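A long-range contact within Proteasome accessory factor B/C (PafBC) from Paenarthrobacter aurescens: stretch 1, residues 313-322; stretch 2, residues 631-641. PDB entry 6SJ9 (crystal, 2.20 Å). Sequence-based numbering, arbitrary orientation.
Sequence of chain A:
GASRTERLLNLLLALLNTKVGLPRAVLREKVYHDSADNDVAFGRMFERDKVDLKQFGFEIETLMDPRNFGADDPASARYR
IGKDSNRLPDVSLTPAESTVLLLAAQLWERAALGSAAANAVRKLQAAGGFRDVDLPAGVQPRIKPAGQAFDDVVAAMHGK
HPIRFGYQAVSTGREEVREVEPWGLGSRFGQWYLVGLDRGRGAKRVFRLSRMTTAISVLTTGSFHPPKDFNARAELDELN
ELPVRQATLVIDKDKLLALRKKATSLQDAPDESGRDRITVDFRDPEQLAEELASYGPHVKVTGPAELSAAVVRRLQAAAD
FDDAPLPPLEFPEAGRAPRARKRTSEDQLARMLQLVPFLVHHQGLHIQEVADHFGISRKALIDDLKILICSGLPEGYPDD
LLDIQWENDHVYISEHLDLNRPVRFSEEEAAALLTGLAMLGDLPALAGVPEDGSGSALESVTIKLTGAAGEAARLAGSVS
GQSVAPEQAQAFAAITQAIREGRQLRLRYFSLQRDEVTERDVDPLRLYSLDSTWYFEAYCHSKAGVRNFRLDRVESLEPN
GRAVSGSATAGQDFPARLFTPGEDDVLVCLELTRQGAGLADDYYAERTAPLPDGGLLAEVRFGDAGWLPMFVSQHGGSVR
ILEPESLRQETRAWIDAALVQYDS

Stretch 1 (313-322) RRLQAAADFD
Stretch 2, residues 631-641: FVSQHGGSVRI

Residues 313-322 are helical throughout. In stretch 2, a helix covers 631-634, a type I' turn runs from His635 to Ser638, and a strand begins at Val639. The axes of helix 313-322 and strand 639-641 approach to 8.0 Å, with 47° between their N-to-C directions. The register is set by CA pairs: Arg314 to Gly636 at 3.7 Å, Ala318 to Gly637 at 3.8 Å, Asp322 to Arg640 at 5.8 Å.

Two glycines allow this closeness. Gly636 (phi/psi 50/51) and Gly637 (103/-13) lie against the helix; an ideal CB would clash with Arg314 CB on the first and Ala317 CB on the second. Gly636 CA makes a CA-H...O contact of 3.1 Å with Arg314 O, which also accepts from Ala318 N within the helix. Gly636 N is satisfied by Ser633 O at 3.1 Å. Ser638 N and Ser638 OG both donate to His635 O, at 3.1 and 3.2 Å. His635 ND1 donates to Phe631 O at 3.0 Å.

Arg314 (chi1 m, chi2 t, chi3 p) supplies the direct hydrogen bonds across the contact. Its NE donates to Gln634 O at 3.3 Å, near the guanidinium plane; its NH1 adds a weak bond to Gln634 O at 3.4 Å.

Phe321 (chi1 t) points toward stretch 2. Arg640 (chi1 p, chi2 t, chi3 m) places CD over its ring face, 3.5 Å from the centroid. Phe321 CD2 lies 3.0 Å from Gly637 O. Arg640 NE is 3.2 Å from Phe321 O, but the angle is too poor for a hydrogen bond; NE donates instead to water 2 at 2.7 Å. That water donates to Asp322 OD2 (2.8 Å) and Ile641 O (2.9 Å). Water 1 bridges the backbones, donating to Ala318 O (3.1 Å) and Val639 O (3.0 Å).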

# COMPACT_ATOMS: atom_id res chain seq x y z
N ARG A 313 15.54 12.06 -18.40
CA ARG A 313 15.35 13.30 -17.66
C ARG A 313 15.37 13.04 -16.15
O ARG A 313 16.00 13.79 -15.40
CB ARG A 313 14.05 13.97 -18.08
CG ARG A 313 13.83 15.32 -17.41
CD ARG A 313 12.39 15.48 -16.95
NE ARG A 313 11.48 15.08 -18.02
CZ ARG A 313 10.28 14.53 -17.81
NH1 ARG A 313 9.87 14.32 -16.57
NH2 ARG A 313 9.51 14.19 -18.85
N ARG A 314 14.71 11.97 -15.70
CA ARG A 314 14.68 11.69 -14.26
C ARG A 314 16.04 11.26 -13.76
O ARG A 314 16.52 11.75 -12.74
CB ARG A 314 13.65 10.60 -13.95
CG ARG A 314 12.33 10.88 -14.59
CD ARG A 314 11.39 9.77 -14.29
NE ARG A 314 10.97 10.00 -12.96
CZ ARG A 314 9.85 10.64 -12.69
NH1 ARG A 314 9.53 10.88 -11.42
NH2 ARG A 314 9.06 10.96 -13.72
N LEU A 315 16.70 10.37 -14.51
CA LEU A 315 18.03 9.93 -14.14
C LEU A 315 18.98 11.12 -14.12
O LEU A 315 19.83 11.24 -13.22
CB LEU A 315 18.53 8.86 -15.11
CG LEU A 315 17.70 7.58 -15.22
CD1 LEU A 315 18.18 6.66 -16.35
CD2 LEU A 315 17.75 6.84 -13.90
N GLN A 316 18.86 12.00 -15.12
CA GLN A 316 19.76 13.15 -15.22
C GLN A 316 19.46 14.16 -14.14
O GLN A 316 20.38 14.72 -13.53
CB GLN A 316 19.67 13.79 -16.60
CG GLN A 316 20.73 14.85 -16.79
CD GLN A 316 22.12 14.28 -16.67
OE1 GLN A 316 22.53 13.42 -17.44
NE2 GLN A 316 22.87 14.77 -15.68
N ALA A 317 18.19 14.40 -13.87
CA ALA A 317 17.88 15.33 -12.80
C ALA A 317 18.39 14.79 -11.46
O ALA A 317 18.84 15.57 -10.61
CB ALA A 317 16.39 15.65 -12.83
N ALA A 318 18.39 13.46 -11.29
CA ALA A 318 18.94 12.87 -10.07
C ALA A 318 20.45 13.01 -10.00
O ALA A 318 21.00 13.23 -8.92
CB ALA A 318 18.53 11.41 -9.95
N ALA A 319 21.16 12.82 -11.12
CA ALA A 319 22.61 13.07 -11.15
C ALA A 319 22.93 14.52 -10.80
O ALA A 319 23.82 14.81 -9.99
CB ALA A 319 23.17 12.71 -12.53
N ASP A 320 22.21 15.46 -11.42
CA ASP A 320 22.46 16.89 -11.22
C ASP A 320 22.23 17.32 -9.77
O ASP A 320 22.98 18.16 -9.24
CB ASP A 320 21.60 17.71 -12.17
CG ASP A 320 21.95 17.47 -13.64
OD1 ASP A 320 22.99 16.82 -13.93
OD2 ASP A 320 21.14 17.86 -14.50
N PHE A 321 21.19 16.79 -9.13
CA PHE A 321 20.96 17.15 -7.74
C PHE A 321 22.10 16.67 -6.85
O PHE A 321 22.54 17.40 -5.95
CB PHE A 321 19.61 16.62 -7.27
CG PHE A 321 19.08 17.32 -6.06
CD1 PHE A 321 19.64 18.53 -5.65
CD2 PHE A 321 18.00 16.81 -5.35
CE1 PHE A 321 19.15 19.20 -4.54
CE2 PHE A 321 17.49 17.47 -4.25
CZ PHE A 321 18.06 18.66 -3.84
N ASP A 322 22.61 15.47 -7.09
CA ASP A 322 23.77 14.99 -6.36
C ASP A 322 25.00 15.85 -6.65
O ASP A 322 25.94 15.90 -5.83
CB ASP A 322 23.98 13.53 -6.77
CG ASP A 322 25.15 12.89 -6.13
OD1 ASP A 322 26.07 12.49 -6.87
OD2 ASP A 322 25.13 12.74 -4.90
N PHE A 631 14.94 4.04 -4.91
CA PHE A 631 14.23 5.21 -4.38
C PHE A 631 14.74 6.51 -5.01
O PHE A 631 13.96 7.28 -5.58
CB PHE A 631 14.39 5.23 -2.86
CG PHE A 631 13.73 6.41 -2.18
CD1 PHE A 631 12.35 6.47 -2.03
CD2 PHE A 631 14.50 7.47 -1.68
CE1 PHE A 631 11.74 7.55 -1.39
CE2 PHE A 631 13.89 8.55 -1.06
CZ PHE A 631 12.51 8.58 -0.91
N VAL A 632 16.07 6.72 -5.01
CA VAL A 632 16.59 8.00 -5.48
C VAL A 632 16.40 8.13 -6.99
O VAL A 632 16.05 9.21 -7.50
CB VAL A 632 18.08 8.19 -5.09
CG1 VAL A 632 18.65 9.45 -5.71
CG2 VAL A 632 18.28 8.19 -3.57
N SER A 633 16.68 7.07 -7.74
CA SER A 633 16.52 7.21 -9.18
C SER A 633 15.05 7.29 -9.56
O SER A 633 14.68 8.07 -10.44
CB SER A 633 17.22 6.07 -9.95
OG SER A 633 16.61 4.80 -9.72
N GLN A 634 14.17 6.57 -8.85
CA GLN A 634 12.75 6.69 -9.14
C GLN A 634 12.31 8.14 -9.12
O GLN A 634 11.69 8.64 -10.06
CB GLN A 634 11.92 5.91 -8.12
CG GLN A 634 10.46 6.16 -8.34
CD GLN A 634 9.57 5.36 -7.43
OE1 GLN A 634 9.99 4.37 -6.85
NE2 GLN A 634 8.33 5.81 -7.29
N HIS A 635 12.70 8.86 -8.09
CA HIS A 635 12.16 10.20 -7.88
C HIS A 635 12.91 11.28 -8.63
O HIS A 635 12.58 12.46 -8.48
CB HIS A 635 12.10 10.47 -6.37
CG HIS A 635 11.02 9.68 -5.73
ND1 HIS A 635 11.28 8.57 -4.96
CD2 HIS A 635 9.68 9.77 -5.85
CE1 HIS A 635 10.13 8.03 -4.59
NE2 HIS A 635 9.14 8.74 -5.11
N GLY A 636 13.91 10.91 -9.42
CA GLY A 636 14.36 11.75 -10.53
C GLY A 636 14.66 13.20 -10.23
O GLY A 636 14.19 14.09 -10.94
N GLY A 637 15.47 13.46 -9.21
CA GLY A 637 15.87 14.81 -8.87
C GLY A 637 15.18 15.43 -7.66
O GLY A 637 15.64 16.44 -7.16
N SER A 638 14.11 14.84 -7.16
CA SER A 638 13.51 15.45 -5.98
C SER A 638 14.16 14.96 -4.69
O SER A 638 13.89 15.51 -3.61
CB SER A 638 12.01 15.18 -5.96
OG SER A 638 11.85 13.82 -5.68
N VAL A 639 15.08 14.00 -4.79
CA VAL A 639 15.76 13.41 -3.65
C VAL A 639 17.24 13.31 -3.92
O VAL A 639 17.66 13.01 -5.04
CB VAL A 639 15.24 12.00 -3.34
CG1 VAL A 639 15.79 11.56 -2.02
CG2 VAL A 639 13.74 11.98 -3.31
N ARG A 640 18.04 13.52 -2.87
CA ARG A 640 19.45 13.18 -2.89
C ARG A 640 19.82 12.65 -1.52
O ARG A 640 19.16 12.96 -0.51
CB ARG A 640 20.30 14.40 -3.29
CG ARG A 640 20.18 15.59 -2.30
CD ARG A 640 21.07 16.85 -2.71
NE ARG A 640 22.49 16.57 -2.85
CZ ARG A 640 23.45 17.51 -2.84
NH1 ARG A 640 23.15 18.80 -2.68
NH2 ARG A 640 24.71 17.16 -3.02
N ILE A 641 20.86 11.83 -1.48
CA ILE A 641 21.40 11.29 -0.23
C ILE A 641 22.57 12.18 0.21
O ILE A 641 23.50 12.41 -0.57
CB ILE A 641 21.83 9.83 -0.38
CG1 ILE A 641 20.65 8.96 -0.78
CG2 ILE A 641 22.34 9.31 0.94
CD1 ILE A 641 21.05 7.64 -1.27
O HOH W 1 20.48 12.40 -5.99
O HOH W 2 23.76 14.18 -2.90